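Local coordinates for OLD nuclease (Thermus scotoductus, PDB 6P74), which degrades linear or supercoiled double-stranded DNA in the 5'-to-3' direction, nicks circular DNA and has a DNA-stimulated ATPase activity, at residues A[83-95]-A[104-117]. Residues are numbered along the deposited sequence; the frame is centred on the assembly and turned at random.
Sequences GSFNITAFRLTCK and DLEPLDEGGNVPRY. With SO4 (sulfate ion), chain K.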
ATOM      1  N   GLY A  83      -1.015  36.962  -6.393  1.00 97.01           N
ATOM      2  CA  GLY A  83      -1.075  38.362  -6.008  1.00100.90           C
ATOM      3  C   GLY A  83       0.313  38.953  -5.839  1.00 98.82           C
ATOM      4  O   GLY A  83       1.049  39.114  -6.813  1.00 96.58           O
ATOM      5  N   SER A  84       0.693  39.277  -4.606  1.00101.83           N
ATOM      6  CA  SER A  84       2.007  39.839  -4.337  1.00107.91           C
ATOM      7  C   SER A  84       2.975  38.813  -3.763  1.00106.14           C
ATOM      8  O   SER A  84       4.081  39.179  -3.362  1.00110.35           O
ATOM      9  CB  SER A  84       1.889  41.030  -3.388  1.00115.78           C
ATOM     10  OG  SER A  84       1.339  40.609  -2.156  1.00122.28           O
ATOM     11  N   PHE A  85       2.590  37.545  -3.718  1.00102.26           N
ATOM     12  CA  PHE A  85       3.429  36.493  -3.159  1.00 94.66           C
ATOM     13  C   PHE A  85       4.012  35.633  -4.270  1.00 89.73           C
ATOM     14  O   PHE A  85       3.346  35.356  -5.270  1.00 87.62           O
ATOM     15  CB  PHE A  85       2.638  35.616  -2.190  1.00 89.50           C
ATOM     16  CG  PHE A  85       2.041  36.378  -1.050  1.00 92.25           C
ATOM     17  CD1 PHE A  85       2.851  36.931  -0.072  1.00 93.02           C
ATOM     18  CD2 PHE A  85       0.672  36.562  -0.963  1.00 97.96           C
ATOM     19  CE1 PHE A  85       2.303  37.649   0.979  1.00103.11           C
ATOM     20  CE2 PHE A  85       0.118  37.282   0.082  1.00101.43           C
ATOM     21  CZ  PHE A  85       0.934  37.825   1.056  1.00103.18           C
ATOM     22  N   ASN A  86       5.262  35.219  -4.088  1.00 91.05           N
ATOM     23  CA  ASN A  86       5.921  34.257  -4.968  1.00 89.51           C
ATOM     24  C   ASN A  86       6.254  33.020  -4.145  1.00 89.15           C
ATOM     25  O   ASN A  86       7.177  33.044  -3.322  1.00 86.89           O
ATOM     26  CB  ASN A  86       7.178  34.849  -5.605  1.00 89.25           C
ATOM     27  CG  ASN A  86       6.868  36.011  -6.525  1.00 95.54           C
ATOM     28  OD1 ASN A  86       6.326  35.824  -7.610  1.00 97.73           O
ATOM     29  ND2 ASN A  86       7.209  37.219  -6.093  1.00 97.47           N
ATOM     30  N   ILE A  87       5.511  31.953  -4.366  1.00 85.79           N
ATOM     31  CA  ILE A  87       5.689  30.709  -3.634  1.00 80.32           C
ATOM     32  C   ILE A  87       6.622  29.797  -4.409  1.00 78.37           C
ATOM     33  O   ILE A  87       6.473  29.625  -5.625  1.00 78.73           O
ATOM     34  CB  ILE A  87       4.335  30.022  -3.401  1.00 83.23           C
ATOM     35  CG1 ILE A  87       3.397  30.958  -2.634  1.00 79.97           C
ATOM     36  CG2 ILE A  87       4.551  28.666  -2.720  1.00 83.92           C
ATOM     37  CD1 ILE A  87       4.065  31.667  -1.466  1.00 74.15           C
ATOM     38  N   THR A  88       7.573  29.187  -3.702  1.00 79.18           N
ATOM     39  CA  THR A  88       8.556  28.302  -4.319  1.00 82.34           C
ATOM     40  C   THR A  88       8.575  26.908  -3.697  1.00 80.76           C
ATOM     41  O   THR A  88       9.459  26.108  -4.028  1.00 78.23           O
ATOM     42  CB  THR A  88       9.958  28.929  -4.248  1.00 81.69           C
ATOM     43  OG1 THR A  88      10.469  28.829  -2.913  1.00 77.84           O
ATOM     44  CG2 THR A  88       9.904  30.407  -4.645  1.00 86.54           C
ATOM     45  N   ALA A  89       7.630  26.590  -2.814  1.00 77.25           N
ATOM     46  CA  ALA A  89       7.632  25.278  -2.177  1.00 77.92           C
ATOM     47  C   ALA A  89       6.353  25.106  -1.378  1.00 75.06           C
ATOM     48  O   ALA A  89       5.712  26.079  -0.986  1.00 75.69           O
ATOM     49  CB  ALA A  89       8.850  25.087  -1.266  1.00 72.46           C
ATOM     50  N   PHE A  90       5.995  23.846  -1.150  1.00 69.05           N
ATOM     51  CA  PHE A  90       4.895  23.455  -0.288  1.00 73.56           C
ATOM     52  C   PHE A  90       5.443  22.587   0.832  1.00 75.94           C
ATOM     53  O   PHE A  90       6.358  21.790   0.605  1.00 81.84           O
ATOM     54  CB  PHE A  90       3.842  22.676  -1.061  1.00 79.01           C
ATOM     55  CG  PHE A  90       3.301  23.395  -2.245  1.00 76.40           C
ATOM     56  CD1 PHE A  90       3.131  24.776  -2.221  1.00 84.36           C
ATOM     57  CD2 PHE A  90       2.916  22.693  -3.372  1.00 75.89           C
ATOM     58  CE1 PHE A  90       2.604  25.447  -3.310  1.00 79.56           C
ATOM     59  CE2 PHE A  90       2.379  23.355  -4.474  1.00 83.65           C
ATOM     60  CZ  PHE A  90       2.232  24.727  -4.448  1.00 83.00           C
ATOM     61  N   ARG A  91       4.892  22.741   2.040  1.00 77.08           N
ATOM     62  CA  ARG A  91       5.289  21.925   3.186  1.00 76.20           C
ATOM     63  C   ARG A  91       4.058  21.248   3.766  1.00 75.58           C
ATOM     64  O   ARG A  91       3.149  21.926   4.256  1.00 76.97           O
ATOM     65  CB  ARG A  91       5.992  22.736   4.276  1.00 76.65           C
ATOM     66  CG  ARG A  91       6.478  21.833   5.393  1.00 85.08           C
ATOM     67  CD  ARG A  91       6.682  22.547   6.701  1.00 96.11           C
ATOM     68  NE  ARG A  91       7.800  23.477   6.646  1.00105.33           N
ATOM     69  CZ  ARG A  91       7.718  24.758   6.991  1.00106.54           C
ATOM     70  NH1 ARG A  91       6.565  25.255   7.430  1.00103.84           N
ATOM     71  NH2 ARG A  91       8.790  25.538   6.914  1.00106.22           N
ATOM     72  N   LEU A  92       4.039  19.913   3.717  1.00 69.02           N
ATOM     73  CA  LEU A  92       2.926  19.123   4.223  1.00 76.34           C
ATOM     74  C   LEU A  92       3.324  18.570   5.582  1.00 84.25           C
ATOM     75  O   LEU A  92       4.340  17.874   5.702  1.00 80.51           O
ATOM     76  CB  LEU A  92       2.556  17.993   3.260  1.00 77.06           C
ATOM     77  CG  LEU A  92       1.369  17.105   3.666  1.00 79.59           C
ATOM     78  CD1 LEU A  92       0.103  17.911   3.742  1.00 79.02           C
ATOM     79  CD2 LEU A  92       1.186  15.943   2.691  1.00 81.70           C
ATOM     80  N   THR A  93       2.544  18.899   6.605  1.00 87.62           N
ATOM     81  CA  THR A  93       2.814  18.442   7.957  1.00 88.97           C
ATOM     82  C   THR A  93       1.649  17.591   8.431  1.00 88.15           C
ATOM     83  O   THR A  93       0.487  17.907   8.161  1.00 82.86           O
ATOM     84  CB  THR A  93       3.028  19.617   8.927  1.00 91.38           C
ATOM     85  OG1 THR A  93       4.038  20.499   8.418  1.00 96.05           O
ATOM     86  CG2 THR A  93       3.464  19.102  10.284  1.00 91.90           C
ATOM     87  N   CYS A  94       1.959  16.501   9.127  1.00 84.28           N
ATOM     88  CA  CYS A  94       0.945  15.712   9.816  1.00 87.20           C
ATOM     89  C   CYS A  94       1.454  15.414  11.216  1.00 91.59           C
ATOM     90  O   CYS A  94       2.438  14.684  11.378  1.00 91.73           O
ATOM     91  CB  CYS A  94       0.628  14.422   9.068  1.00 91.82           C
ATOM     92  SG  CYS A  94      -0.628  13.421   9.902  1.00 99.68           S
ATOM     93  N   LYS A  95       0.781  15.968  12.221  1.00 95.47           N
ATOM     94  CA  LYS A  95       1.201  15.824  13.606  1.00100.21           C
ATOM     95  C   LYS A  95      -0.040  15.783  14.480  1.00104.58           C
ATOM     96  O   LYS A  95      -1.171  15.730  13.991  1.00104.98           O
ATOM     97  CB  LYS A  95       2.137  16.969  14.017  1.00101.37           C
ATOM     98  CG  LYS A  95       1.475  18.335  13.987  1.00102.72           C
ATOM     99  CD  LYS A  95       2.474  19.443  14.243  1.00105.17           C
ATOM    100  CE  LYS A  95       1.876  20.793  13.901  1.00111.71           C
ATOM    101  NZ  LYS A  95       2.828  21.904  14.177  1.00115.91           N
ATOM    102  N   ASP A 104      -1.371  20.178   7.647  1.00 94.70           N
ATOM    103  CA  ASP A 104      -1.318  21.501   7.047  1.00 95.34           C
ATOM    104  C   ASP A 104      -0.530  21.417   5.747  1.00 90.83           C
ATOM    105  O   ASP A 104       0.463  20.689   5.658  1.00 94.86           O
ATOM    106  CB  ASP A 104      -0.665  22.513   7.995  1.00 98.94           C
ATOM    107  CG  ASP A 104      -1.256  22.473   9.390  1.00113.33           C
ATOM    108  OD1 ASP A 104      -2.478  22.704   9.531  1.00116.56           O
ATOM    109  OD2 ASP A 104      -0.493  22.208  10.348  1.00120.60           O
ATOM    110  N   LEU A 105      -0.983  22.148   4.739  1.00 90.29           N
ATOM    111  CA  LEU A 105      -0.251  22.311   3.488  1.00 90.57           C
ATOM    112  C   LEU A 105       0.183  23.768   3.436  1.00 89.74           C
ATOM    113  O   LEU A 105      -0.633  24.653   3.187  1.00 94.44           O
ATOM    114  CB  LEU A 105      -1.114  21.929   2.290  1.00 86.42           C
ATOM    115  CG  LEU A 105      -0.422  21.914   0.924  1.00 81.35           C
ATOM    116  CD1 LEU A 105       0.748  20.944   0.908  1.00 73.58           C
ATOM    117  CD2 LEU A 105      -1.427  21.589  -0.180  1.00 82.02           C
ATOM    118  N   GLU A 106       1.451  24.028   3.695  1.00 87.15           N
ATOM    119  CA  GLU A 106       1.731  25.445   3.778  1.00 91.02           C
ATOM    120  C   GLU A 106       2.548  25.916   2.586  1.00 89.80           C
ATOM    121  O   GLU A 106       3.468  25.211   2.140  1.00 81.95           O
ATOM    122  CB  GLU A 106       2.495  25.801   5.053  1.00 93.89           C
ATOM    123  CG  GLU A 106       1.842  25.379   6.336  1.00 96.96           C
ATOM    124  CD  GLU A 106       2.800  25.509   7.502  1.00103.55           C
ATOM    125  OE1 GLU A 106       2.667  26.491   8.269  1.00103.69           O
ATOM    126  OE2 GLU A 106       3.707  24.644   7.624  1.00106.95           O
ATOM    127  N   PRO A 107       2.259  27.116   2.083  1.00 80.87           N
ATOM    128  CA  PRO A 107       3.124  27.717   1.071  1.00 79.88           C
ATOM    129  C   PRO A 107       4.340  28.367   1.716  1.00 78.17           C
ATOM    130  O   PRO A 107       4.288  28.900   2.828  1.00 80.79           O
ATOM    131  CB  PRO A 107       2.214  28.762   0.418  1.00 81.36           C
ATOM    132  CG  PRO A 107       1.374  29.244   1.564  1.00 72.90           C
ATOM    133  CD  PRO A 107       1.141  28.008   2.446  1.00 74.82           C
ATOM    134  N   LEU A 108       5.443  28.320   0.987  1.00 68.68           N
ATOM    135  CA  LEU A 108       6.715  28.859   1.432  1.00 80.13           C
ATOM    136  C   LEU A 108       7.268  29.763   0.346  1.00 76.64           C
ATOM    137  O   LEU A 108       7.145  29.459  -0.844  1.00 70.61           O
ATOM    138  CB  LEU A 108       7.740  27.741   1.731  1.00 79.68           C
ATOM    139  CG  LEU A 108       7.529  26.818   2.924  1.00 84.30           C
ATOM    140  CD1 LEU A 108       8.681  25.829   2.998  1.00 84.43           C
ATOM    141  CD2 LEU A 108       7.432  27.617   4.208  1.00 86.16           C
ATOM    142  N   ASP A 109       7.901  30.853   0.757  1.00 79.87           N
ATOM    143  CA  ASP A 109       8.543  31.750  -0.185  1.00 85.95           C
ATOM    144  C   ASP A 109      10.015  31.371  -0.350  1.00 86.54           C
ATOM    145  O   ASP A 109      10.537  30.456   0.299  1.00 76.06           O
ATOM    146  CB  ASP A 109       8.364  33.218   0.248  1.00 91.41           C
ATOM    147  CG  ASP A 109       9.061  33.555   1.582  1.00101.71           C
ATOM    148  OD1 ASP A 109       9.936  32.783   2.035  1.00102.74           O
ATOM    149  OD2 ASP A 109       8.738  34.613   2.179  1.00106.80           O
ATOM    150  N   GLU A 110      10.684  32.098  -1.247  1.00 93.79           N
ATOM    151  CA  GLU A 110      12.110  31.930  -1.499  1.00 95.44           C
ATOM    152  C   GLU A 110      12.901  31.624  -0.233  1.00 96.37           C
ATOM    153  O   GLU A 110      13.739  30.719  -0.213  1.00101.22           O
ATOM    154  CB  GLU A 110      12.637  33.197  -2.167  1.00106.32           C
ATOM    155  CG  GLU A 110      14.078  33.120  -2.574  1.00118.18           C
ATOM    156  CD  GLU A 110      14.544  34.391  -3.237  1.00126.64           C
ATOM    157  OE1 GLU A 110      15.226  35.197  -2.568  1.00131.47           O
ATOM    158  OE2 GLU A 110      14.210  34.588  -4.425  1.00127.84           O
ATOM    159  N   GLY A 111      12.640  32.367   0.836  1.00 93.83           N
ATOM    160  CA  GLY A 111      13.392  32.260   2.069  1.00 86.85           C
ATOM    161  C   GLY A 111      12.889  31.243   3.069  1.00 88.49           C
ATOM    162  O   GLY A 111      13.324  31.275   4.224  1.00 93.58           O
ATOM    163  N   GLY A 112      11.978  30.357   2.679  1.00 86.88           N
ATOM    164  CA  GLY A 112      11.514  29.304   3.560  1.00 84.97           C
ATOM    165  C   GLY A 112      10.497  29.712   4.598  1.00 91.31           C
ATOM    166  O   GLY A 112      10.273  28.948   5.547  1.00 88.87           O
ATOM    167  N   ASN A 113       9.873  30.884   4.454  1.00 93.89           N
ATOM    168  CA  ASN A 113       8.838  31.357   5.367  1.00 95.09           C
ATOM    169  C   ASN A 113       7.456  31.253   4.737  1.00 89.53           C
ATOM    170  O   ASN A 113       7.298  31.320   3.514  1.00 82.24           O
ATOM    171  CB  ASN A 113       9.083  32.805   5.777  1.00 99.44           C
ATOM    172  CG  ASN A 113      10.498  33.042   6.204  1.00101.48           C
ATOM    173  OD1 ASN A 113      11.243  33.766   5.540  1.00 99.31           O
ATOM    174  ND2 ASN A 113      10.895  32.414   7.310  1.00100.45           N
ATOM    175  N   VAL A 114       6.452  31.103   5.591  1.00 93.15           N
ATOM    176  CA  VAL A 114       5.063  31.165   5.149  1.00 86.38           C
ATOM    177  C   VAL A 114       4.644  32.631   5.084  1.00 94.11           C
ATOM    178  O   VAL A 114       4.628  33.313   6.121  1.00 90.89           O
ATOM    179  CB  VAL A 114       4.148  30.371   6.090  1.00 81.46           C
ATOM    180  CG1 VAL A 114       2.698  30.490   5.637  1.00 79.22           C
ATOM    181  CG2 VAL A 114       4.607  28.901   6.162  1.00 77.48           C
ATOM    182  N   PRO A 115       4.301  33.154   3.904  1.00 97.80           N
ATOM    183  CA  PRO A 115       3.862  34.552   3.819  1.00 97.79           C
ATOM    184  C   PRO A 115       2.582  34.763   4.611  1.00 97.12           C
ATOM    185  O   PRO A 115       1.717  33.888   4.661  1.00 95.05           O
ATOM    186  CB  PRO A 115       3.626  34.769   2.318  1.00 96.91           C
ATOM    187  CG  PRO A 115       4.229  33.614   1.630  1.00 95.63           C
ATOM    188  CD  PRO A 115       4.217  32.469   2.603  1.00 97.09           C
ATOM    189  N   ARG A 116       2.458  35.930   5.239  1.00 98.50           N
ATOM    190  CA  ARG A 116       1.187  36.286   5.846  1.00105.52           C
ATOM    191  C   ARG A 116       0.694  37.606   5.271  1.00104.06           C
ATOM    192  O   ARG A 116       1.459  38.399   4.719  1.00 99.50           O
ATOM    193  CB  ARG A 116       1.271  36.341   7.386  1.00117.00           C
ATOM    194  CG  ARG A 116       2.139  37.430   8.004  1.00125.78           C
ATOM    195  CD  ARG A 116       2.593  37.003   9.400  1.00131.00           C
ATOM    196  NE  ARG A 116       3.310  35.732   9.317  1.00134.50           N
ATOM    197  CZ  ARG A 116       2.787  34.544   9.611  1.00135.29           C
ATOM    198  NH1 ARG A 116       1.533  34.458  10.042  1.00139.49           N
ATOM    199  NH2 ARG A 116       3.522  33.443   9.480  1.00128.77           N
ATOM    200  N   TYR A 117      -0.613  37.803   5.367  1.00109.21           N
ATOM    201  CA  TYR A 117      -1.245  39.025   4.915  1.00113.19           C
ATOM    202  C   TYR A 117      -1.018  40.124   5.932  1.00120.31           C
ATOM    203  O   TYR A 117      -0.599  39.868   7.063  1.00121.39           O
ATOM    204  CB  TYR A 117      -2.738  38.792   4.693  1.00115.39           C
ATOM    205  CG  TYR A 117      -3.017  38.126   3.368  1.00114.42           C
ATOM    206  CD1 TYR A 117      -3.121  38.884   2.206  1.00114.83           C
ATOM    207  CD2 TYR A 117      -3.145  36.739   3.270  1.00109.78           C
ATOM    208  CE1 TYR A 117      -3.361  38.289   0.983  1.00116.79           C
ATOM    209  CE2 TYR A 117      -3.385  36.132   2.051  1.00109.40           C
ATOM    210  CZ  TYR A 117      -3.490  36.912   0.908  1.00118.24           C
ATOM    211  OH  TYR A 117      -3.727  36.324  -0.320  1.00121.61           O
TER
HETATM  212  S   SO4 K 610      -5.194  21.477   4.291  1.00193.03           S
HETATM  213  O1  SO4 K 610      -3.887  21.902   4.790  1.00193.44           O
HETATM  214  O2  SO4 K 610      -5.450  22.049   2.973  1.00190.73           O
HETATM  215  O3  SO4 K 610      -5.249  20.018   4.191  1.00192.38           O
HETATM  216  O4  SO4 K 610      -6.218  21.937   5.224  1.00193.94           O
HETATM  217  O   HOH W   1       9.534  33.809  -2.994  1.00 82.90           O
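Phe85 turns an edge onto a face of Tyr117 in a T-shaped stack, planes at 85°, with Phe85 CE2 3.7 Å from Tyr117 CZ and displaced toward the rim of that ring. Ser84 OG lies over one face of the Phe85 ring, and Pro115 CB approaches Phe85 CD1 obliquely at 3.3 Å; the Phe85 and Tyr117 side chains also touch Leu123. The Arg91 guanidinium carries Leu108 CD2 on one face, 3.7 Å from NH2, while Glu106 OE2 sits at its edge, 2.9 Å from NH1 in a salt bridge. OE2 lies close to the guanidinium plane, whereas NH1 comes in from above the carboxylate plane; the two planes are 59° apart. Arg91 reaches it with CG anti to the backbone N (chi1 -176°) and a bend at chi3. Strands 85-97 and 100-109 form an antiparallel beta hairpin at the edge of a sheet in the N-terminal part of the ATPase region; strand 70-76 pairs with the other side of 85-97. Arg91 and Glu106 exchange two backbone hydrogen bonds, and Thr93 N donates one to Asp104 O. A classic beta bulge sets Thr88 and Ala89 against the single residue Leu108: Thr88 N donates to Leu108 O at 2.9 Å, and Leu108 N to Ala89 O. On the face opposite the salt bridge, Leu105 CD1 packs against the CB atoms of Phe90 and Leu92, under helix 34-45. Ile87 CG2 touches Pro107 CB at 3.9 Å; Met129 covers both residues. Past Leu108 comes a type I beta turn, Asp109 to Gly112, where Asp109 OD1 accepts a hydrogen bond from Asn113 N at 3.1 Å.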